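Long-range contacts in PmoF1 (Methylocystis sp. ATCC 49242, PDB 6P1E), which binds copper through a PCuAC domain and probably acts as a copper chaperone in a methane-oxidizing bacterium: residues B[47-52]-B[100-105]; B[39-44]-B[108-113]. One frame throughout, in Å; residues are numbered along the deposited sequence.

Interaction 1: residues B[47-52]-B[100-105]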
ATOM      1  N   LYS B  47     -16.138   9.261  -6.355  1.00 20.02           N
ATOM      2  CA  LYS B  47     -17.199   9.945  -5.624  1.00 23.36           C
ATOM      3  C   LYS B  47     -17.108   9.608  -4.140  1.00 25.22           C
ATOM      4  O   LYS B  47     -16.986   8.441  -3.765  1.00 22.05           O
ATOM      5  CB  LYS B  47     -18.568   9.553  -6.183  1.00 25.36           C
ATOM      6  CG  LYS B  47     -18.774   9.972  -7.633  1.00 31.18           C
ATOM      7  CD  LYS B  47     -20.175   9.649  -8.127  1.00 51.88           C
ATOM      8  CE  LYS B  47     -20.379   8.155  -8.318  1.00 35.82           C
ATOM      9  NZ  LYS B  47     -21.740   7.842  -8.833  1.00 47.72           N
ATOM     10  N   VAL B  48     -17.172  10.637  -3.302  1.00 25.91           N
ATOM     11  CA  VAL B  48     -17.047  10.465  -1.861  1.00 26.15           C
ATOM     12  C   VAL B  48     -17.897  11.511  -1.145  1.00 28.72           C
ATOM     13  O   VAL B  48     -17.796  12.707  -1.415  1.00 29.46           O
ATOM     14  CB  VAL B  48     -15.569  10.549  -1.404  1.00 23.86           C
ATOM     15  CG1 VAL B  48     -14.927  11.863  -1.840  1.00 34.24           C
ATOM     16  CG2 VAL B  48     -15.459  10.349   0.103  1.00 43.31           C
ATOM     17  N   GLU B  49     -18.756  11.046  -0.248  1.00 33.10           N
ATOM     18  CA  GLU B  49     -19.718  11.919   0.406  1.00 33.62           C
ATOM     19  C   GLU B  49     -19.085  12.783   1.496  1.00 33.61           C
ATOM     20  O   GLU B  49     -19.509  13.918   1.718  1.00 35.61           O
ATOM     21  CB  GLU B  49     -20.844  11.084   1.013  1.00 47.98           C
ATOM     22  CG  GLU B  49     -21.631  10.281  -0.007  1.00 48.28           C
ATOM     23  CD  GLU B  49     -22.757   9.484   0.620  1.00 69.42           C
ATOM     24  OE1 GLU B  49     -23.137   9.789   1.770  1.00 64.95           O
ATOM     25  OE2 GLU B  49     -23.260   8.548  -0.038  1.00 71.90           O
ATOM     26  N   LYS B  50     -18.070  12.247   2.169  1.00 31.63           N
ATOM     27  CA  LYS B  50     -17.500  12.907   3.342  1.00 37.22           C
ATOM     28  C   LYS B  50     -16.461  13.972   2.983  1.00 38.06           C
ATOM     29  O   LYS B  50     -15.960  14.676   3.858  1.00 32.43           O
ATOM     30  CB  LYS B  50     -16.865  11.866   4.267  1.00 30.77           C
ATOM     31  CG  LYS B  50     -17.848  10.874   4.887  1.00 32.52           C
ATOM     32  CD  LYS B  50     -19.037  11.539   5.562  1.00 49.68           C
ATOM     33  CE  LYS B  50     -19.956  10.499   6.170  1.00 56.52           C
ATOM     34  NZ  LYS B  50     -21.118  11.093   6.883  1.00 58.05           N
ATOM     35  N   PHE B  51     -16.136  14.075   1.697  1.00 34.34           N
ATOM     36  CA  PHE B  51     -15.240  15.115   1.201  1.00 28.45           C
ATOM     37  C   PHE B  51     -15.970  15.950   0.157  1.00 29.83           C
ATOM     38  O   PHE B  51     -16.944  15.494  -0.440  1.00 30.68           O
ATOM     39  CB  PHE B  51     -13.964  14.510   0.608  1.00 25.59           C
ATOM     40  CG  PHE B  51     -12.978  14.035   1.640  1.00 26.73           C
ATOM     41  CD1 PHE B  51     -11.881  14.810   1.978  1.00 24.20           C
ATOM     42  CD2 PHE B  51     -13.147  12.816   2.271  1.00 24.78           C
ATOM     43  CE1 PHE B  51     -10.969  14.375   2.924  1.00 28.03           C
ATOM     44  CE2 PHE B  51     -12.239  12.377   3.221  1.00 26.28           C
ATOM     45  CZ  PHE B  51     -11.150  13.158   3.546  1.00 29.43           C
ATOM     46  N   GLY B  52     -15.496  17.169  -0.065  1.00 30.31           N
ATOM     47  CA  GLY B  52     -16.116  18.059  -1.027  1.00 31.86           C
ATOM     48  C   GLY B  52     -16.020  17.542  -2.454  1.00 35.84           C
ATOM     49  O   GLY B  52     -16.972  17.622  -3.226  1.00 31.80           O
ATOM     50  N   GLY B 100     -14.037   3.896   8.600  1.00 48.80           N
ATOM     51  CA  GLY B 100     -13.668   3.550   7.244  1.00 20.39           C
ATOM     52  C   GLY B 100     -14.188   4.704   6.419  1.00 41.19           C
ATOM     53  O   GLY B 100     -14.845   5.592   6.963  1.00 32.04           O
ATOM     54  N   LEU B 101     -13.897   4.715   5.125  1.00 20.29           N
ATOM     55  CA  LEU B 101     -14.417   5.766   4.267  1.00 21.20           C
ATOM     56  C   LEU B 101     -15.031   5.122   3.042  1.00 20.91           C
ATOM     57  O   LEU B 101     -14.339   4.481   2.252  1.00 19.07           O
ATOM     58  CB  LEU B 101     -13.326   6.759   3.862  1.00 25.99           C
ATOM     59  CG  LEU B 101     -13.837   7.916   2.997  1.00 25.76           C
ATOM     60  CD1 LEU B 101     -14.701   8.855   3.829  1.00 27.77           C
ATOM     61  CD2 LEU B 101     -12.697   8.678   2.341  1.00 35.75           C
ATOM     62  N   GLU B 102     -16.336   5.302   2.887  1.00 23.19           N
ATOM     63  CA  GLU B 102     -17.032   4.780   1.727  1.00 23.40           C
ATOM     64  C   GLU B 102     -16.751   5.667   0.530  1.00 23.05           C
ATOM     65  O   GLU B 102     -16.844   6.893   0.615  1.00 24.63           O
ATOM     66  CB  GLU B 102     -18.537   4.692   1.981  1.00 35.21           C
ATOM     67  CG  GLU B 102     -19.318   4.124   0.809  1.00 39.33           C
ATOM     68  CD  GLU B 102     -20.767   3.844   1.157  1.00 60.74           C
ATOM     69  OE1 GLU B 102     -21.560   4.808   1.222  1.00 74.87           O
ATOM     70  OE2 GLU B 102     -21.113   2.661   1.363  1.00 63.71           O
ATOM     71  N   MET B 103     -16.402   5.035  -0.584  1.00 21.40           N
ATOM     72  CA  MET B 103     -16.104   5.743  -1.816  1.00 21.17           C
ATOM     73  C   MET B 103     -16.658   4.939  -2.976  1.00 20.96           C
ATOM     74  O   MET B 103     -16.832   3.726  -2.868  1.00 20.42           O
ATOM     75  CB  MET B 103     -14.594   5.937  -1.997  1.00 21.50           C
ATOM     76  CG  MET B 103     -13.866   6.525  -0.798  1.00 19.40           C
ATOM     77  SD  MET B 103     -12.072   6.413  -0.971  1.00 21.93           S
ATOM     78  CE  MET B 103     -11.800   7.342  -2.476  1.00 23.77           C
ATOM     79  N   THR B 104     -16.913   5.615  -4.089  1.00 21.71           N
ATOM     80  CA  THR B 104     -17.284   4.939  -5.318  1.00 21.43           C
ATOM     81  C   THR B 104     -16.227   5.242  -6.363  1.00 20.11           C
ATOM     82  O   THR B 104     -15.978   6.401  -6.691  1.00 21.03           O
ATOM     83  CB  THR B 104     -18.670   5.383  -5.830  1.00 24.34           C
ATOM     84  OG1 THR B 104     -19.656   5.166  -4.813  1.00 26.54           O
ATOM     85  CG2 THR B 104     -19.054   4.603  -7.082  1.00 25.69           C
ATOM     86  N   LEU B 105     -15.601   4.190  -6.875  1.00 18.54           N
ATOM     87  CA  LEU B 105     -14.649   4.329  -7.964  1.00 17.84           C
ATOM     88  C   LEU B 105     -15.391   4.117  -9.270  1.00 20.15           C
ATOM     89  O   LEU B 105     -16.196   3.195  -9.387  1.00 18.78           O
ATOM     90  CB  LEU B 105     -13.496   3.330  -7.828  1.00 16.47           C
ATOM     91  CG  LEU B 105     -12.768   3.302  -6.483  1.00 21.03           C
ATOM     92  CD1 LEU B 105     -11.663   2.254  -6.504  1.00 19.63           C
ATOM     93  CD2 LEU B 105     -12.212   4.671  -6.124  1.00 30.12           C
TER
HETATM   94  O   HOH W   1     -19.638   7.562  -2.441  1.00 44.26           O
HETATM   95  O   HOH W   2     -19.049   8.000  -0.442  1.00 35.23           O
HETATM   96  O   HOH W   3     -17.703   8.944   2.116  1.00 36.73           O
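This is the fraying end of an antiparallel strand pair, where strand 41-47 leaves strand 100-107 and the chain turns toward strand 51-57. K47 and T104 form the hydrogen-bonded pair. K47 N donates to T104 O at 2.9 Å, and T104 N returns the bond to K47 O at 2.8 Å. Both bonds are nearly straight (172° and 168°), and each donor lies in the plane of the carbonyl it meets. The two side chains run side by side on one face of the sheet. The K47 chain bends at chi3 (-72°), which lays K47 CE 4.0 Å from T104 CG2. Beyond K47 the strands part, and water takes over from direct bonding. One water accepts from E49 N and donates to E102 O. A second also donates to E102 O, at 2.7 Å, and is held weakly by K50 N. The apolar part centres on L101. Its CG is anti to the backbone N, and its two methyls divide the work. L101 CD2 sits 3.8 Å from F51 CE2, approaching the ring obliquely, and 3.9 Å from V48 CG2, whose chain crosses the leucine at about a right angle. L101 CD1 lies 3.7 Å from K50 CB. L88 of strand 75-91 also touches both F51 and L101. The exposed E49 and E102 bring two like charges near each other. The arrangement is that of a corner in the all-beta, copper-binding PCuAC domain, where an antiparallel pair opens and the chain crosses to another sheet or face.

Interaction 2: residues B[39-44]-B[108-113]; sequences TPDKLV and EKAGEV
D41 reaches out from the start of strand 41-47 and grips the backbone of the turn at 108-110. From CB, chi1 (-152°) sets CG anti to the backbone N, so the carboxylate lies against the turn, with D41 CG 3.6 Å from K109 CB. OD1 accepts two bonds. K42 N, next along its own strand, reaches the anti lone pair of D41 OD1 at 2.7 Å. K109 N comes from above the carboxylate plane, 2.9 Å from D41 OD1. The other oxygen, D41 OD2, uses its syn lone pair for A110 N at 2.9 Å, a more bent bond (135°). Three backbone N-H groups thus fix the rotation of this buried carboxylate and would probably favour its charged form. An alanine here would remove both oxygens and would probably leave the N-H groups of K109 and A110 without these acceptors, loosening the turn. Beside it, E108 N donates to K42 O at 3.0 Å, in the carbonyl plane. The K42 and E108 side chains run alongside each other, both extended, with E108 OE1 3.6 Å from K42 CD. V44 CG1 meets E108 CB at 4.0 Å. The turn is that of the antiparallel hairpin of strands 100-107 and 111-120. F107 of strand 100-107 and L10 of strand 10-18 touch D41, L10 and V7 of strand 4-7 touch A110, and strand 69-71 borders strand 41-47 through a backbone pairing of D41 with L71.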
ATOM      1  N   THR B  39      -8.338  -6.174 -22.144  1.00 20.21           N
ATOM      2  CA  THR B  39      -8.654  -4.851 -22.677  1.00 20.99           C
ATOM      3  C   THR B  39      -8.308  -3.769 -21.655  1.00 19.32           C
ATOM      4  O   THR B  39      -8.391  -4.004 -20.449  1.00 17.77           O
ATOM      5  CB  THR B  39     -10.138  -4.735 -23.065  1.00 37.31           C
ATOM      6  OG1 THR B  39     -10.960  -5.002 -21.923  1.00 43.53           O
ATOM      7  CG2 THR B  39     -10.470  -5.720 -24.172  1.00 35.49           C
ATOM      8  N   PRO B  40      -7.909  -2.580 -22.131  1.00 20.20           N
ATOM      9  CA  PRO B  40      -7.554  -1.507 -21.198  1.00 19.30           C
ATOM     10  C   PRO B  40      -8.773  -0.899 -20.518  1.00 18.93           C
ATOM     11  O   PRO B  40      -9.891  -1.034 -21.019  1.00 19.88           O
ATOM     12  CB  PRO B  40      -6.866  -0.479 -22.097  1.00 21.61           C
ATOM     13  CG  PRO B  40      -7.497  -0.677 -23.426  1.00 24.59           C
ATOM     14  CD  PRO B  40      -7.779  -2.151 -23.535  1.00 24.43           C
ATOM     15  N   ASP B  41      -8.549  -0.236 -19.389  1.00 17.80           N
ATOM     16  CA  ASP B  41      -9.592   0.525 -18.715  1.00 17.70           C
ATOM     17  C   ASP B  41      -8.957   1.768 -18.104  1.00 17.46           C
ATOM     18  O   ASP B  41      -7.752   1.984 -18.237  1.00 17.43           O
ATOM     19  CB  ASP B  41     -10.287  -0.321 -17.642  1.00 16.43           C
ATOM     20  CG  ASP B  41     -11.732   0.098 -17.403  1.00 20.24           C
ATOM     21  OD1 ASP B  41     -12.073   1.275 -17.657  1.00 18.19           O
ATOM     22  OD2 ASP B  41     -12.534  -0.753 -16.960  1.00 17.74           O
ATOM     23  N   LYS B  42      -9.770   2.588 -17.447  1.00 17.52           N
ATOM     24  CA  LYS B  42      -9.286   3.812 -16.822  1.00 21.47           C
ATOM     25  C   LYS B  42     -10.087   4.114 -15.570  1.00 16.77           C
ATOM     26  O   LYS B  42     -11.301   3.948 -15.566  1.00 17.25           O
ATOM     27  CB  LYS B  42      -9.407   5.002 -17.777  1.00 25.66           C
ATOM     28  CG  LYS B  42      -8.710   4.850 -19.115  1.00 41.68           C
ATOM     29  CD  LYS B  42      -8.871   6.127 -19.929  1.00 34.27           C
ATOM     30  CE  LYS B  42      -8.330   5.976 -21.340  1.00 42.06           C
ATOM     31  NZ  LYS B  42      -8.533   7.212 -22.144  1.00 58.67           N
ATOM     32  N   LEU B  43      -9.415   4.561 -14.514  1.00 16.83           N
ATOM     33  CA  LEU B  43     -10.114   5.178 -13.395  1.00 15.66           C
ATOM     34  C   LEU B  43     -10.337   6.640 -13.767  1.00 17.19           C
ATOM     35  O   LEU B  43      -9.380   7.408 -13.874  1.00 17.50           O
ATOM     36  CB  LEU B  43      -9.320   5.050 -12.094  1.00 14.26           C
ATOM     37  CG  LEU B  43      -9.953   5.720 -10.870  1.00 16.49           C
ATOM     38  CD1 LEU B  43     -11.260   5.041 -10.490  1.00 16.84           C
ATOM     39  CD2 LEU B  43      -8.982   5.717  -9.699  1.00 15.72           C
ATOM     40  N   VAL B  44     -11.595   7.017 -13.977  1.00 18.36           N
ATOM     41  CA  VAL B  44     -11.912   8.342 -14.505  1.00 20.20           C
ATOM     42  C   VAL B  44     -12.531   9.273 -13.467  1.00 23.53           C
ATOM     43  O   VAL B  44     -12.465  10.494 -13.609  1.00 22.59           O
ATOM     44  CB  VAL B  44     -12.871   8.245 -15.712  1.00 21.87           C
ATOM     45  CG1 VAL B  44     -12.203   7.499 -16.857  1.00 28.54           C
ATOM     46  CG2 VAL B  44     -14.183   7.571 -15.317  1.00 25.91           C
ATOM     47  N   GLU B 108     -14.037   3.617 -16.664  1.00 20.66           N
ATOM     48  CA  GLU B 108     -14.649   3.929 -17.956  1.00 21.85           C
ATOM     49  C   GLU B 108     -15.427   2.749 -18.537  1.00 21.81           C
ATOM     50  O   GLU B 108     -16.535   2.923 -19.046  1.00 22.70           O
ATOM     51  CB  GLU B 108     -13.593   4.386 -18.965  1.00 22.93           C
ATOM     52  CG  GLU B 108     -14.192   4.787 -20.316  1.00 33.13           C
ATOM     53  CD  GLU B 108     -13.159   5.291 -21.306  1.00 57.66           C
ATOM     54  OE1 GLU B 108     -11.994   4.846 -21.238  1.00 57.31           O
ATOM     55  OE2 GLU B 108     -13.519   6.134 -22.156  1.00 70.97           O
ATOM     56  N   LYS B 109     -14.839   1.558 -18.473  1.00 21.29           N
ATOM     57  CA  LYS B 109     -15.448   0.362 -19.054  1.00 21.84           C
ATOM     58  C   LYS B 109     -16.140  -0.515 -18.005  1.00 24.97           C
ATOM     59  O   LYS B 109     -17.267  -0.961 -18.210  1.00 24.97           O
ATOM     60  CB  LYS B 109     -14.390  -0.468 -19.788  1.00 22.54           C
ATOM     61  CG  LYS B 109     -13.612   0.289 -20.857  1.00 34.02           C
ATOM     62  CD  LYS B 109     -14.503   0.728 -22.007  1.00 49.50           C
ATOM     63  CE  LYS B 109     -13.704   1.463 -23.073  1.00 55.17           C
ATOM     64  NZ  LYS B 109     -14.550   1.892 -24.220  1.00 69.34           N
ATOM     65  N   ALA B 110     -15.464  -0.755 -16.885  1.00 20.91           N
ATOM     66  CA  ALA B 110     -15.951  -1.705 -15.886  1.00 20.97           C
ATOM     67  C   ALA B 110     -17.117  -1.163 -15.058  1.00 31.87           C
ATOM     68  O   ALA B 110     -17.835  -1.926 -14.413  1.00 22.07           O
ATOM     69  CB  ALA B 110     -14.810  -2.113 -14.963  1.00 20.30           C
ATOM     70  N   GLY B 111     -17.309   0.151 -15.088  1.00 19.72           N
ATOM     71  CA  GLY B 111     -18.388   0.787 -14.355  1.00 24.42           C
ATOM     72  C   GLY B 111     -18.001   1.136 -12.931  1.00 18.96           C
ATOM     73  O   GLY B 111     -16.821   1.318 -12.628  1.00 19.75           O
ATOM     74  N   GLU B 112     -19.002   1.230 -12.060  1.00 20.37           N
ATOM     75  CA  GLU B 112     -18.804   1.717 -10.698  1.00 19.84           C
ATOM     76  C   GLU B 112     -18.655   0.580  -9.686  1.00 17.94           C
ATOM     77  O   GLU B 112     -19.261  -0.482  -9.833  1.00 19.89           O
ATOM     78  CB  GLU B 112     -19.971   2.625 -10.298  1.00 30.25           C
ATOM     79  CG  GLU B 112     -20.178   3.796 -11.250  1.00 35.76           C
ATOM     80  CD  GLU B 112     -21.181   4.811 -10.739  1.00 51.60           C
ATOM     81  OE1 GLU B 112     -21.906   4.498  -9.776  1.00 65.17           O
ATOM     82  OE2 GLU B 112     -21.249   5.923 -11.305  1.00 45.34           O
ATOM     83  N   VAL B 113     -17.831   0.810  -8.668  1.00 17.49           N
ATOM     84  CA  VAL B 113     -17.712  -0.117  -7.550  1.00 15.80           C
ATOM     85  C   VAL B 113     -17.619   0.678  -6.250  1.00 16.45           C
ATOM     86  O   VAL B 113     -16.860   1.642  -6.154  1.00 16.92           O
ATOM     87  CB  VAL B 113     -16.494  -1.066  -7.705  1.00 13.68           C
ATOM     88  CG1 VAL B 113     -15.184  -0.288  -7.806  1.00 13.19           C
ATOM     89  CG2 VAL B 113     -16.445  -2.068  -6.550  1.00 18.04           C
TER

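From the N terminus, the chain first reaches 39-44 and then 47-52, which leaves the end of strand 41-47 and turns the corner into strand 51-57. It travels through strands 51-57, 69-71 and 75-91 before returning at 100-105, where interaction 1 closes the inner loop. Segment 108-113, a turn running into strand 111-120, then closes the outer loop as interaction 2, so the two contacts nest and do not cross. Both tie strand 41-47 to the hairpin of strands 100-107 and 111-120, one near each end of strand 41-47. Their centres are about 18 Å apart, yet they touch: K47 NZ makes a salt bridge with E112 OE2 (3.2 Å), and L105 packs on L43.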